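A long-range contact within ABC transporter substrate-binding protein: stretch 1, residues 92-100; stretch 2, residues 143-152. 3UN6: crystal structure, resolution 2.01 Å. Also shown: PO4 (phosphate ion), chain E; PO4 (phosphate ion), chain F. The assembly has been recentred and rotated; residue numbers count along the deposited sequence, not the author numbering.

Stretch 1 92-100: TLIELAMKS
Stretch 2, residues 143-152: PHRYSTHYLL

This is a helix-on-loop contact, in which a strand end and the helix it leads into pack on the loop before a second helix and a buried glutamate reaches across to the second helix's N-terminus.

Stretch 1 ends a strand at Thr92 and Leu93 (phi/psi -57/131 at Leu93, the N-cap position), then runs as regular helix from Ile94 to Ser100, with Lys99 N to Glu95 O at 2.9 Å. Stretch 2 is loop through Ser147 and helix from Thr148. The two N-to-C directions differ by 117°, the axes come no closer than 10.9 Å, and on the stretch 2 side the loop, chiefly Tyr146, supplies most of the surface. The nearest CA atoms belong to Glu95 and Tyr146, 5.1 Å apart; their CB atoms are 3.9 Å apart.

The loop is braced from within. Tyr146 N donates to His144 ND1 (3.1 Å), with the imidazole at chi1 t, chi2 -82°. Ser147, extended at -151/154 with chi1 p, donates from OG to His144 O (2.7 Å) and accepts from Tyr150 N at OG (3.2 Å), capping the helix.

Glu95 (m, p, chi3 -1°) curls toward that helix start. Its OE2 lies 2.7 Å from Thr148 OG1 (chi1 m), a hydrogen-bonding distance. OE1 sits 3.1 Å from Thr148 N, but the angle is poor; a water bridges them instead, donating to Glu95 OE1 and accepting from Thr148 N, both at 2.8 Å. The carboxylate thus reaches a helix-start backbone NH through the water. Leu151 CD1 lies against it, 3.4 Å from Glu95 OE2.

Largely apolar contacts lie beside this polar centre. Leu93 (m, t) places CD1 3.8 Å from His144 CB and 3.7 Å from Tyr146 O, while its CD2 meets the edge of the His149 ring, 3.9 Å from CE1. Leu96 (t, p) leaves its backbone sideways, yet CD1 covers a face of the His144 imidazole, 3.7 Å from the ring centroid and 21° off the normal. One turn on from Glu95, Lys99 (t, p, t, t) lays its aliphatic chain over a face of Tyr146 (m, chi2 -55°): Lys99 CG is 3.8 Å from Tyr146 CE2, an off-centre CH-pi contact.

Two phosphates, probably from the crystallisation liquor, bind beside the loop. His144 NE2 donates to O2 of the chain F ion (2.6 Å), Tyr146 OH donates a very short 2.4 Å hydrogen bond to O2 of the chain E ion, and Arg145 NH2 reaches both, at 2.8 Å to chain E O2 and 2.7 Å to chain F O3.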

# COMPACT_ATOMS: atom_id res chain seq x y z
N THR A 92 3.75 0.65 4.45
CA THR A 92 4.38 -0.44 3.68
C THR A 92 3.44 -1.59 3.36
O THR A 92 2.38 -1.75 3.97
CB THR A 92 5.64 -0.98 4.46
OG1 THR A 92 6.42 -1.87 3.64
CG2 THR A 92 5.24 -1.69 5.73
N LEU A 93 3.83 -2.38 2.37
CA LEU A 93 3.07 -3.57 1.98
C LEU A 93 2.93 -4.47 3.23
O LEU A 93 3.92 -4.76 3.93
CB LEU A 93 3.79 -4.34 0.89
CG LEU A 93 4.10 -3.56 -0.39
CD1 LEU A 93 4.92 -4.46 -1.30
CD2 LEU A 93 2.82 -3.05 -1.06
N ILE A 94 1.70 -4.92 3.51
CA ILE A 94 1.45 -5.71 4.71
C ILE A 94 2.16 -7.07 4.68
O ILE A 94 2.64 -7.53 5.71
CB ILE A 94 -0.09 -5.82 5.04
CG1 ILE A 94 -0.30 -6.40 6.45
CG2 ILE A 94 -0.85 -6.61 3.97
CD1 ILE A 94 -1.79 -6.60 6.84
N GLU A 95 2.27 -7.68 3.49
CA GLU A 95 2.88 -9.00 3.38
C GLU A 95 4.37 -8.90 3.58
O GLU A 95 4.96 -9.77 4.19
CB GLU A 95 2.59 -9.69 2.02
CG GLU A 95 1.09 -10.05 1.74
CD GLU A 95 0.23 -8.89 1.23
OE1 GLU A 95 0.74 -7.75 1.08
OE2 GLU A 95 -0.97 -9.12 0.94
N LEU A 96 4.96 -7.82 3.07
CA LEU A 96 6.40 -7.53 3.17
C LEU A 96 6.79 -7.33 4.62
O LEU A 96 7.81 -7.86 5.10
CB LEU A 96 6.73 -6.29 2.34
CG LEU A 96 8.20 -5.87 2.21
CD1 LEU A 96 9.09 -7.03 1.76
CD2 LEU A 96 8.31 -4.65 1.26
N ALA A 97 5.97 -6.55 5.32
CA ALA A 97 6.14 -6.31 6.76
C ALA A 97 5.94 -7.63 7.57
O ALA A 97 6.66 -7.90 8.52
CB ALA A 97 5.15 -5.23 7.21
N MSE A 98 4.96 -8.45 7.18
CA MSE A 98 4.73 -9.75 7.84
C MSE A 98 5.93 -10.70 7.68
O MSE A 98 6.31 -11.40 8.61
CB MSE A 98 3.48 -10.43 7.24
CG MSE A 98 2.16 -9.81 7.67
SE MSE A 98 0.64 -10.26 6.51
CE MSE A 98 0.65 -12.18 6.81
N LYS A 99 6.51 -10.73 6.48
CA LYS A 99 7.67 -11.57 6.20
C LYS A 99 8.85 -11.10 7.04
O LYS A 99 9.52 -11.89 7.67
CB LYS A 99 8.02 -11.50 4.71
CG LYS A 99 9.31 -12.18 4.33
CD LYS A 99 9.27 -13.66 4.58
CE LYS A 99 10.59 -14.30 4.17
NZ LYS A 99 10.67 -15.75 4.51
N SER A 100 9.08 -9.79 7.04
CA SER A 100 10.15 -9.20 7.83
C SER A 100 9.91 -9.58 9.30
O SER A 100 10.83 -9.97 10.01
CB SER A 100 10.17 -7.69 7.63
OG SER A 100 11.30 -7.13 8.27
N PRO A 143 4.87 -5.00 -7.50
CA PRO A 143 5.84 -4.19 -6.75
C PRO A 143 6.85 -4.98 -5.89
O PRO A 143 7.95 -4.50 -5.61
CB PRO A 143 4.95 -3.28 -5.89
CG PRO A 143 3.56 -3.54 -6.31
CD PRO A 143 3.50 -4.84 -7.01
N HIS A 144 6.46 -6.17 -5.48
CA HIS A 144 7.29 -7.05 -4.67
C HIS A 144 6.60 -8.42 -4.67
O HIS A 144 5.38 -8.51 -4.82
CB HIS A 144 7.39 -6.55 -3.22
CG HIS A 144 8.55 -7.12 -2.47
ND1 HIS A 144 8.51 -8.36 -1.87
CD2 HIS A 144 9.79 -6.63 -2.25
CE1 HIS A 144 9.69 -8.61 -1.31
NE2 HIS A 144 10.48 -7.57 -1.52
N ARG A 145 7.37 -9.49 -4.53
CA ARG A 145 6.75 -10.83 -4.44
C ARG A 145 5.79 -10.95 -3.23
O ARG A 145 4.82 -11.68 -3.29
CB ARG A 145 7.81 -11.92 -4.40
CG ARG A 145 8.82 -11.83 -3.28
CD ARG A 145 9.96 -12.77 -3.61
NE ARG A 145 11.01 -12.77 -2.62
CZ ARG A 145 11.96 -11.85 -2.50
NH1 ARG A 145 11.97 -10.77 -3.28
NH2 ARG A 145 12.88 -11.99 -1.56
N TYR A 146 6.07 -10.25 -2.14
CA TYR A 146 5.21 -10.27 -0.96
C TYR A 146 4.33 -9.06 -1.04
O TYR A 146 4.62 -8.01 -0.44
CB TYR A 146 6.03 -10.32 0.33
CG TYR A 146 7.05 -11.46 0.31
CD1 TYR A 146 6.65 -12.77 0.08
CD2 TYR A 146 8.40 -11.22 0.56
CE1 TYR A 146 7.58 -13.81 0.05
CE2 TYR A 146 9.33 -12.25 0.53
CZ TYR A 146 8.90 -13.55 0.28
OH TYR A 146 9.81 -14.58 0.25
N SER A 147 3.25 -9.19 -1.80
CA SER A 147 2.34 -8.09 -2.01
C SER A 147 0.94 -8.57 -2.26
O SER A 147 0.74 -9.68 -2.71
CB SER A 147 2.80 -7.23 -3.19
OG SER A 147 2.73 -7.92 -4.45
N THR A 148 -0.03 -7.72 -1.93
CA THR A 148 -1.44 -7.97 -2.22
C THR A 148 -1.65 -8.02 -3.75
O THR A 148 -2.57 -8.65 -4.24
CB THR A 148 -2.29 -6.88 -1.57
OG1 THR A 148 -2.20 -7.02 -0.16
CG2 THR A 148 -3.80 -6.92 -2.00
N HIS A 149 -0.77 -7.36 -4.48
CA HIS A 149 -0.82 -7.33 -5.95
C HIS A 149 -0.62 -8.71 -6.52
O HIS A 149 -1.36 -9.12 -7.40
CB HIS A 149 0.23 -6.33 -6.45
CG HIS A 149 0.12 -5.02 -5.76
ND1 HIS A 149 0.85 -4.70 -4.63
CD2 HIS A 149 -0.73 -3.98 -5.97
CE1 HIS A 149 0.50 -3.51 -4.21
NE2 HIS A 149 -0.46 -3.04 -5.00
N TYR A 150 0.38 -9.45 -6.01
CA TYR A 150 0.57 -10.85 -6.40
C TYR A 150 -0.71 -11.66 -6.11
O TYR A 150 -1.15 -12.45 -6.94
CB TYR A 150 1.74 -11.48 -5.63
CG TYR A 150 1.87 -12.98 -5.79
CD1 TYR A 150 1.42 -13.86 -4.81
CD2 TYR A 150 2.40 -13.53 -6.96
CE1 TYR A 150 1.54 -15.25 -4.98
CE2 TYR A 150 2.52 -14.88 -7.12
CZ TYR A 150 2.09 -15.74 -6.14
OH TYR A 150 2.23 -17.08 -6.36
N LEU A 151 -1.28 -11.46 -4.94
CA LEU A 151 -2.49 -12.19 -4.55
C LEU A 151 -3.68 -11.84 -5.44
O LEU A 151 -4.44 -12.71 -5.82
CB LEU A 151 -2.84 -11.92 -3.08
CG LEU A 151 -1.72 -12.28 -2.09
CD1 LEU A 151 -2.11 -11.86 -0.66
CD2 LEU A 151 -1.35 -13.76 -2.15
N LEU A 152 -3.84 -10.56 -5.76
CA LEU A 152 -4.93 -10.12 -6.61
C LEU A 152 -4.83 -10.77 -7.98
O LEU A 152 -5.83 -11.26 -8.54
CB LEU A 152 -4.93 -8.59 -6.75
CG LEU A 152 -5.45 -7.76 -5.58
CD1 LEU A 152 -5.02 -6.29 -5.71
CD2 LEU A 152 -6.98 -7.89 -5.50
P PO4 E . 13.08 -15.15 0.70
O1 PO4 E . 14.30 -15.28 -0.18
O2 PO4 E . 12.13 -14.16 0.09
O3 PO4 E . 12.40 -16.50 0.80
O4 PO4 E . 13.45 -14.66 2.08
P PO4 F . 13.95 -8.24 -1.65
O1 PO4 F . 13.39 -8.28 -3.05
O2 PO4 F . 12.98 -7.61 -0.70
O3 PO4 F . 14.20 -9.65 -1.16
O4 PO4 F . 15.26 -7.49 -1.69
O HOH W 1 0.57 -5.43 -0.42